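Local coordinates for protein putative fructose-bisphosphate aldolase (Coccidioides immitis, PDB 3PM6) that is a putative class II fructose-bisphosphate aldolase, a zinc-containing enzyme built as an eight-stranded TIM barrel and found as a dimer in the crystal, at residues Ile32-Leu37 / Ile56-Trp61; Leu132-Val137 / Phe180-Ile185. One frame throughout, in Å; residues are numbered along the deposited sequence.

Contact 1: residues Ile32-Leu37 / Ile56-Trp61; sequences ICVYNL and ILLFPW
F59 pushes its ring into the angle between C33 and Y35, with CZ and CE2 as the bump: CZ lies 3.7 Å from C33 SG, and CE2 lies 3.4 Å from Y35 OH, which meets the ring at its edge near the plane. The two aromatic planes are inclined at 51°, and the sulfur sits obliquely off the F59 ring. C33 SG, anti to its carbonyl carbon (chi1 -59°), also lies beside L57 CB. W61 meets the Y35 ring at its edge, near the plane, the side chains crossing at about a right angle, with CZ3 3.4 Å from Y35 O and beside Y35 CB. Among the aliphatic chains, V34 CG2 fits between I56 CG2 and L58 CD2. The backbones of the first two parallel barrel strands, joined by helix 37-49 in a beta-alpha-beta unit, are tied by L57 N to I32 O (2.9 Å) and V34 N to L57 O (3.0 Å). Where they diverge, a water bridges V34 O and F59 N. The contact is mainly apolar and aromatic; Y35 OH and W61 NE1 are held from outside it, by D159 and N251 and by E276 of the second subunit, tying the aromatic cluster to the dimer interface.

Contact 2: residues Leu132-Val137 / Phe180-Ile185; sequences LTRELV and FVATGI
T133 opens the contact with its two branches divided between different partners. Its OG1 lies at the edge of the F180 ring, in plane, 3.8 Å from CE1, while hydrogen-bonding to N129 O one turn earlier in its own helix. CG2, anti to the backbone N, touches a different part of the second segment, I185 CG2 at 3.8 Å, with T183 OG1 slightly farther away. At R134 the backbones come closest, and T183 CB packs against R134 CA at 3.9 Å. The arginine chain is extended as far as CD, then bends at chi3 (-64°), and its guanidinium lies with one face over T183 CA, which is offset toward the rim. NH1 makes a weak hydrogen bond to A182 O, 3.2 Å long and bent to 121° at the hydrogen. This is the flank of a TIM barrel, where helix 126-141 packs against the end of helix 174-181 and the type I turn V181-G184 that leads toward strand 187-188. G184, the last residue of the turn, leaves helical geometry with positive phi, where a side chain would press on the carbonyl O of T183. A water donates to both R134 O and T183 O, linking the two backbones. One turn beyond T133, V137 spreads its methyls: CG1 rests against T183 O and G184 O, while CG2 meets I185 CG2 at 3.7 Å. V137 and I185 both also touch T147 of strand 146-149.

How the contacts relate
Contacts 1 and 2 belong to the same barrel but to different layers of it. Their centres are 24 Å apart and their nearest atoms about 11 Å apart, so they do not touch. Contact 1 joins neighbouring strands 29-33 and 54-58 and the segments after them, including the start of helix 60-66; the side chain of F59 comes within about 6 Å of the zinc ion, which is held by H91, H196 and H227. Contact 2 lies in the outer helical layer, 18 Å from the chain centre against 10 Å for contact 1. Residues 32-37 and 56-61 also approach the second subunit, whereas no other chain of the assembly reaches contact 2.

Contact 1: residues Ile32-Leu37 / Ile56-Trp61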
ATOM      1  N   ILE A  32      -6.377 -12.040  -8.033  1.00 13.44           N
ATOM      2  CA  ILE A  32      -5.363 -11.245  -8.717  1.00 12.05           C
ATOM      3  C   ILE A  32      -4.209 -10.983  -7.803  1.00 12.77           C
ATOM      4  O   ILE A  32      -4.386 -10.361  -6.745  1.00 12.93           O
ATOM      5  CB  ILE A  32      -5.974  -9.851  -9.146  1.00 12.13           C
ATOM      6  CG1 ILE A  32      -7.346 -10.036  -9.810  1.00 11.61           C
ATOM      7  CG2 ILE A  32      -4.988  -9.036  -9.986  1.00 10.11           C
ATOM      8  CD1 ILE A  32      -7.315 -10.883 -11.070  1.00 12.76           C
ATOM      9  N   CYS A  33      -3.031 -11.474  -8.193  1.00 13.57           N
ATOM     10  CA  CYS A  33      -1.804 -11.182  -7.505  1.00 14.90           C
ATOM     11  C   CYS A  33      -1.407  -9.758  -7.685  1.00 15.63           C
ATOM     12  O   CYS A  33      -1.370  -9.237  -8.817  1.00 16.86           O
ATOM     13  CB  CYS A  33      -0.660 -12.056  -8.042  1.00 14.87           C
ATOM     14  SG  CYS A  33      -1.035 -13.780  -7.859  0.96 16.54           S
ATOM     15  N   VAL A  34      -1.031  -9.130  -6.584  1.00 15.83           N
ATOM     16  CA  VAL A  34      -0.533  -7.751  -6.645  1.00 15.29           C
ATOM     17  C   VAL A  34       0.667  -7.596  -5.747  1.00 15.39           C
ATOM     18  O   VAL A  34       0.870  -8.433  -4.856  1.00 14.73           O
ATOM     19  CB  VAL A  34      -1.598  -6.731  -6.189  1.00 15.90           C
ATOM     20  CG1 VAL A  34      -2.763  -6.658  -7.173  1.00 14.84           C
ATOM     21  CG2 VAL A  34      -2.067  -7.019  -4.787  1.00 16.14           C
ATOM     22  N   TYR A  35       1.433  -6.513  -5.970  1.00 15.21           N
ATOM     23  CA  TYR A  35       2.694  -6.227  -5.269  1.00 16.16           C
ATOM     24  C   TYR A  35       2.686  -4.861  -4.613  1.00 16.52           C
ATOM     25  O   TYR A  35       3.695  -4.448  -4.012  1.00 16.85           O
ATOM     26  CB  TYR A  35       3.876  -6.198  -6.244  1.00 16.90           C
ATOM     27  CG  TYR A  35       4.123  -7.483  -6.975  1.00 17.35           C
ATOM     28  CD1 TYR A  35       4.938  -8.484  -6.436  1.00 16.77           C
ATOM     29  CD2 TYR A  35       3.543  -7.695  -8.220  1.00 17.69           C
ATOM     30  CE1 TYR A  35       5.171  -9.673  -7.158  1.00 17.80           C
ATOM     31  CE2 TYR A  35       3.757  -8.849  -8.916  1.00 18.98           C
ATOM     32  CZ  TYR A  35       4.577  -9.824  -8.403  1.00 17.65           C
ATOM     33  OH  TYR A  35       4.713 -10.961  -9.162  1.00 18.66           O
ATOM     34  N   ASN A  36       1.569  -4.155  -4.756  1.00 15.74           N
ATOM     35  CA  ASN A  36       1.539  -2.756  -4.454  1.00 16.86           C
ATOM     36  C   ASN A  36       0.115  -2.201  -4.325  1.00 17.07           C
ATOM     37  O   ASN A  36      -0.894  -2.839  -4.707  1.00 16.33           O
ATOM     38  CB  ASN A  36       2.355  -1.972  -5.503  1.00 17.40           C
ATOM     39  CG  ASN A  36       1.964  -2.322  -6.931  1.00 18.34           C
ATOM     40  OD1 ASN A  36       0.781  -2.331  -7.288  1.00 20.73           O
ATOM     41  ND2 ASN A  36       2.960  -2.635  -7.746  1.00 17.46           N
ATOM     42  N   LEU A  37       0.049  -1.022  -3.735  1.00 17.41           N
ATOM     43  CA  LEU A  37      -1.211  -0.321  -3.536  1.00 18.19           C
ATOM     44  C   LEU A  37      -1.909  -0.012  -4.859  1.00 18.02           C
ATOM     45  O   LEU A  37      -3.118  -0.066  -4.915  1.00 19.35           O
ATOM     46  CB  LEU A  37      -0.973   0.980  -2.743  1.00 18.75           C
ATOM     47  CG  LEU A  37      -2.052   2.048  -2.548  1.00 21.24           C
ATOM     48  CD1 LEU A  37      -3.356   1.481  -2.079  1.00 24.80           C
ATOM     49  CD2 LEU A  37      -1.560   3.036  -1.517  1.00 26.27           C
ATOM     50  N   ILE A  56      -7.795 -10.513  -3.453  1.00 14.76           N
ATOM     51  CA  ILE A  56      -6.497  -9.855  -3.590  1.00 13.93           C
ATOM     52  C   ILE A  56      -5.462 -10.912  -3.119  1.00 14.32           C
ATOM     53  O   ILE A  56      -5.585 -11.461  -2.016  1.00 13.37           O
ATOM     54  CB  ILE A  56      -6.436  -8.549  -2.718  1.00 13.85           C
ATOM     55  CG1 ILE A  56      -7.470  -7.501  -3.178  1.00 14.74           C
ATOM     56  CG2 ILE A  56      -5.026  -7.971  -2.640  1.00 12.23           C
ATOM     57  CD1 ILE A  56      -7.560  -6.319  -2.261  1.00 20.06           C
ATOM     58  N   LEU A  57      -4.480 -11.217  -3.974  1.00 13.60           N
ATOM     59  CA  LEU A  57      -3.433 -12.157  -3.596  1.00 13.24           C
ATOM     60  C   LEU A  57      -2.125 -11.457  -3.286  1.00 12.95           C
ATOM     61  O   LEU A  57      -1.675 -10.626  -4.056  1.00 13.80           O
ATOM     62  CB  LEU A  57      -3.233 -13.225  -4.690  1.00 12.70           C
ATOM     63  CG  LEU A  57      -4.200 -14.407  -4.595  1.00 12.69           C
ATOM     64  CD1 LEU A  57      -5.693 -13.906  -4.660  1.00 12.19           C
ATOM     65  CD2 LEU A  57      -3.943 -15.393  -5.716  1.00  8.40           C
ATOM     66  N   LEU A  58      -1.509 -11.777  -2.152  1.00 13.49           N
ATOM     67  CA  LEU A  58      -0.176 -11.265  -1.859  1.00 14.14           C
ATOM     68  C   LEU A  58       0.795 -12.445  -1.819  1.00 15.04           C
ATOM     69  O   LEU A  58       0.372 -13.561  -1.520  1.00 13.61           O
ATOM     70  CB  LEU A  58      -0.171 -10.502  -0.526  1.00 14.76           C
ATOM     71  CG  LEU A  58      -0.929  -9.159  -0.498  1.00 12.62           C
ATOM     72  CD1 LEU A  58      -0.994  -8.726   0.949  1.00 12.08           C
ATOM     73  CD2 LEU A  58      -0.195  -8.061  -1.347  1.00 10.79           C
ATOM     74  N   PHE A  59       2.082 -12.210  -2.141  1.00 15.38           N
ATOM     75  CA  PHE A  59       3.109 -13.249  -2.004  1.00 15.14           C
ATOM     76  C   PHE A  59       3.782 -13.105  -0.643  1.00 16.42           C
ATOM     77  O   PHE A  59       3.595 -12.070   0.031  1.00 17.18           O
ATOM     78  CB  PHE A  59       4.154 -13.167  -3.129  1.00 14.93           C
ATOM     79  CG  PHE A  59       3.594 -13.435  -4.484  1.00 15.40           C
ATOM     80  CD1 PHE A  59       2.922 -14.634  -4.768  1.00 16.44           C
ATOM     81  CD2 PHE A  59       3.707 -12.497  -5.486  1.00 15.08           C
ATOM     82  CE1 PHE A  59       2.378 -14.866  -6.026  1.00 15.58           C
ATOM     83  CE2 PHE A  59       3.169 -12.756  -6.762  1.00 14.33           C
ATOM     84  CZ  PHE A  59       2.516 -13.939  -7.015  1.00 13.24           C
ATOM     85  N   PRO A  60       4.554 -14.137  -0.201  1.00 16.56           N
ATOM     86  CA  PRO A  60       5.296 -13.945   1.052  1.00 17.53           C
ATOM     87  C   PRO A  60       6.194 -12.714   1.028  1.00 18.34           C
ATOM     88  O   PRO A  60       6.476 -12.113   2.077  1.00 18.62           O
ATOM     89  CB  PRO A  60       6.150 -15.242   1.158  1.00 17.97           C
ATOM     90  CG  PRO A  60       5.285 -16.305   0.525  1.00 16.83           C
ATOM     91  CD  PRO A  60       4.345 -15.570  -0.488  1.00 15.81           C
ATOM     92  N   TRP A  61       6.659 -12.363  -0.162  1.00 19.09           N
ATOM     93  CA  TRP A  61       7.436 -11.144  -0.364  1.00 20.24           C
ATOM     94  C   TRP A  61       6.786  -9.886   0.221  1.00 20.62           C
ATOM     95  O   TRP A  61       7.502  -8.970   0.625  1.00 20.66           O
ATOM     96  CB  TRP A  61       7.705 -10.897  -1.857  1.00 20.55           C
ATOM     97  CG  TRP A  61       8.320  -9.549  -2.093  1.00 21.10           C
ATOM     98  CD1 TRP A  61       9.648  -9.230  -2.016  1.00 22.27           C
ATOM     99  CD2 TRP A  61       7.627  -8.324  -2.397  1.00 20.63           C
ATOM    100  NE1 TRP A  61       9.829  -7.881  -2.268  1.00 21.31           N
ATOM    101  CE2 TRP A  61       8.610  -7.302  -2.501  1.00 20.35           C
ATOM    102  CE3 TRP A  61       6.276  -7.995  -2.613  1.00 17.73           C
ATOM    103  CZ2 TRP A  61       8.284  -5.965  -2.815  1.00 19.95           C
ATOM    104  CZ3 TRP A  61       5.949  -6.675  -2.908  1.00 18.66           C
ATOM    105  CH2 TRP A  61       6.954  -5.671  -3.012  1.00 17.91           C
TER
HETATM  106  O   HOH W   1       2.954  -9.673  -3.205  1.00 19.53           O

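Contact 2: residues Leu132-Val137 / Phe180-Ile185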
ATOM      1  N   LEU A 132       3.386 -31.832   5.932  1.00 20.30           N
ATOM      2  CA  LEU A 132       3.407 -30.421   6.277  1.00 20.92           C
ATOM      3  C   LEU A 132       2.029 -29.762   6.032  1.00 21.20           C
ATOM      4  O   LEU A 132       1.580 -28.968   6.853  1.00 19.99           O
ATOM      5  CB  LEU A 132       4.491 -29.688   5.492  1.00 20.56           C
ATOM      6  CG  LEU A 132       5.928 -30.091   5.795  1.00 21.81           C
ATOM      7  CD1 LEU A 132       6.836 -29.608   4.647  1.00 20.63           C
ATOM      8  CD2 LEU A 132       6.367 -29.572   7.195  1.00 21.37           C
ATOM      9  N   THR A 133       1.368 -30.088   4.907  1.00 21.80           N
ATOM     10  CA  THR A 133       0.044 -29.482   4.617  1.00 22.21           C
ATOM     11  C   THR A 133      -0.943 -29.794   5.758  1.00 23.12           C
ATOM     12  O   THR A 133      -1.603 -28.902   6.279  1.00 22.63           O
ATOM     13  CB  THR A 133      -0.539 -29.900   3.237  1.00 21.74           C
ATOM     14  OG1 THR A 133       0.325 -29.448   2.187  1.00 19.37           O
ATOM     15  CG2 THR A 133      -1.939 -29.295   3.015  1.00 22.03           C
ATOM     16  N   ARG A 134      -1.016 -31.054   6.176  1.00 24.68           N
ATOM     17  CA  ARG A 134      -1.949 -31.428   7.275  1.00 25.42           C
ATOM     18  C   ARG A 134      -1.726 -30.581   8.538  1.00 25.79           C
ATOM     19  O   ARG A 134      -2.659 -30.029   9.106  1.00 25.58           O
ATOM     20  CB  ARG A 134      -1.823 -32.907   7.608  1.00 26.54           C
ATOM     21  CG  ARG A 134      -2.713 -33.384   8.756  1.00 28.37           C
ATOM     22  CD  ARG A 134      -2.535 -34.895   8.957  1.00 35.47           C
ATOM     23  NE  ARG A 134      -2.981 -35.660   7.785  1.00 35.51           N
ATOM     24  CZ  ARG A 134      -4.246 -36.024   7.547  1.00 37.00           C
ATOM     25  NH1 ARG A 134      -5.229 -35.703   8.403  1.00 38.27           N
ATOM     26  NH2 ARG A 134      -4.531 -36.705   6.446  1.00 33.58           N
ATOM     27  N   GLU A 135      -0.481 -30.455   8.960  1.00 26.45           N
ATOM     28  CA  GLU A 135      -0.209 -29.723  10.176  1.00 27.38           C
ATOM     29  C   GLU A 135      -0.341 -28.222  10.021  1.00 26.27           C
ATOM     30  O   GLU A 135      -0.744 -27.549  10.968  1.00 26.40           O
ATOM     31  CB  GLU A 135       1.111 -30.174  10.825  1.00 28.71           C
ATOM     32  CG  GLU A 135       2.374 -29.475  10.451  1.00 32.48           C
ATOM     33  CD  GLU A 135       3.551 -29.947  11.344  1.00 40.03           C
ATOM     34  OE1 GLU A 135       4.438 -30.668  10.835  1.00 40.90           O
ATOM     35  OE2 GLU A 135       3.586 -29.611  12.558  1.00 43.71           O
ATOM     36  N   LEU A 136      -0.038 -27.695   8.831  1.00 24.81           N
ATOM     37  CA  LEU A 136      -0.198 -26.280   8.604  1.00 23.73           C
ATOM     38  C   LEU A 136      -1.654 -25.865   8.438  1.00 23.76           C
ATOM     39  O   LEU A 136      -2.022 -24.736   8.793  1.00 24.03           O
ATOM     40  CB  LEU A 136       0.674 -25.780   7.432  1.00 22.97           C
ATOM     41  CG  LEU A 136       2.169 -25.835   7.742  1.00 22.11           C
ATOM     42  CD1 LEU A 136       2.974 -25.798   6.440  1.00 19.96           C
ATOM     43  CD2 LEU A 136       2.618 -24.754   8.719  1.00 19.71           C
ATOM     44  N   VAL A 137      -2.471 -26.753   7.874  1.00 23.98           N
ATOM     45  CA  VAL A 137      -3.898 -26.523   7.786  1.00 24.57           C
ATOM     46  C   VAL A 137      -4.483 -26.403   9.204  1.00 25.88           C
ATOM     47  O   VAL A 137      -5.313 -25.522   9.473  1.00 26.14           O
ATOM     48  CB  VAL A 137      -4.597 -27.664   7.016  1.00 24.96           C
ATOM     49  CG1 VAL A 137      -6.101 -27.679   7.305  1.00 24.28           C
ATOM     50  CG2 VAL A 137      -4.306 -27.539   5.503  1.00 24.68           C
ATOM     51  N   PHE A 180      -5.180 -35.469  -0.352  1.00 25.35           N
ATOM     52  CA  PHE A 180      -5.105 -34.087   0.154  1.00 24.30           C
ATOM     53  C   PHE A 180      -6.404 -33.596   0.811  1.00 24.82           C
ATOM     54  O   PHE A 180      -6.359 -32.830   1.789  1.00 24.37           O
ATOM     55  CB  PHE A 180      -4.575 -33.114  -0.893  1.00 22.32           C
ATOM     56  CG  PHE A 180      -3.085 -33.048  -0.933  1.00 22.99           C
ATOM     57  CD1 PHE A 180      -2.411 -32.087  -0.204  1.00 21.08           C
ATOM     58  CD2 PHE A 180      -2.349 -33.960  -1.686  1.00 20.65           C
ATOM     59  CE1 PHE A 180      -1.044 -32.042  -0.217  1.00 21.59           C
ATOM     60  CE2 PHE A 180      -0.974 -33.913  -1.704  1.00 22.18           C
ATOM     61  CZ  PHE A 180      -0.317 -32.956  -0.982  1.00 21.55           C
ATOM     62  N   VAL A 181      -7.546 -34.051   0.301  1.00 25.57           N
ATOM     63  CA  VAL A 181      -8.855 -33.723   0.916  1.00 26.76           C
ATOM     64  C   VAL A 181      -8.906 -34.128   2.418  1.00 27.71           C
ATOM     65  O   VAL A 181      -9.496 -33.423   3.235  1.00 28.09           O
ATOM     66  CB  VAL A 181     -10.031 -34.382   0.125  1.00 27.05           C
ATOM     67  CG1 VAL A 181     -11.314 -34.466   0.957  1.00 28.24           C
ATOM     68  CG2 VAL A 181     -10.310 -33.639  -1.179  1.00 28.40           C
ATOM     69  N   ALA A 182      -8.298 -35.264   2.761  1.00 28.69           N
ATOM     70  CA  ALA A 182      -8.232 -35.737   4.167  1.00 29.89           C
ATOM     71  C   ALA A 182      -7.395 -34.830   5.074  1.00 29.71           C
ATOM     72  O   ALA A 182      -7.490 -34.929   6.301  1.00 30.90           O
ATOM     73  CB  ALA A 182      -7.715 -37.192   4.245  1.00 29.88           C
ATOM     74  N   THR A 183      -6.563 -33.955   4.493  1.00 28.75           N
ATOM     75  CA  THR A 183      -5.794 -33.014   5.319  1.00 27.47           C
ATOM     76  C   THR A 183      -6.675 -31.915   5.851  1.00 26.57           C
ATOM     77  O   THR A 183      -6.239 -31.179   6.714  1.00 26.78           O
ATOM     78  CB  THR A 183      -4.634 -32.326   4.564  1.00 27.83           C
ATOM     79  OG1 THR A 183      -5.160 -31.600   3.447  1.00 27.69           O
ATOM     80  CG2 THR A 183      -3.612 -33.335   4.082  1.00 26.83           C
ATOM     81  N   GLY A 184      -7.904 -31.793   5.339  1.00 25.49           N
ATOM     82  CA  GLY A 184      -8.805 -30.695   5.738  1.00 24.34           C
ATOM     83  C   GLY A 184      -8.655 -29.363   4.991  1.00 22.44           C
ATOM     84  O   GLY A 184      -9.235 -28.336   5.390  1.00 21.11           O
ATOM     85  N   ILE A 185      -7.878 -29.358   3.909  1.00 21.10           N
ATOM     86  CA  ILE A 185      -7.796 -28.155   3.038  1.00 19.48           C
ATOM     87  C   ILE A 185      -9.167 -27.798   2.526  1.00 18.62           C
ATOM     88  O   ILE A 185     -10.018 -28.648   2.486  1.00 18.87           O
ATOM     89  CB  ILE A 185      -6.970 -28.413   1.787  1.00 19.18           C
ATOM     90  CG1 ILE A 185      -7.628 -29.544   1.018  1.00 19.27           C
ATOM     91  CG2 ILE A 185      -5.545 -28.658   2.154  1.00 18.87           C
ATOM     92  CD1 ILE A 185      -6.772 -30.171  -0.000  1.00 24.62           C
TER
HETATM   93  O   HOH W   2      -5.365 -30.609   9.323  1.00 24.88           O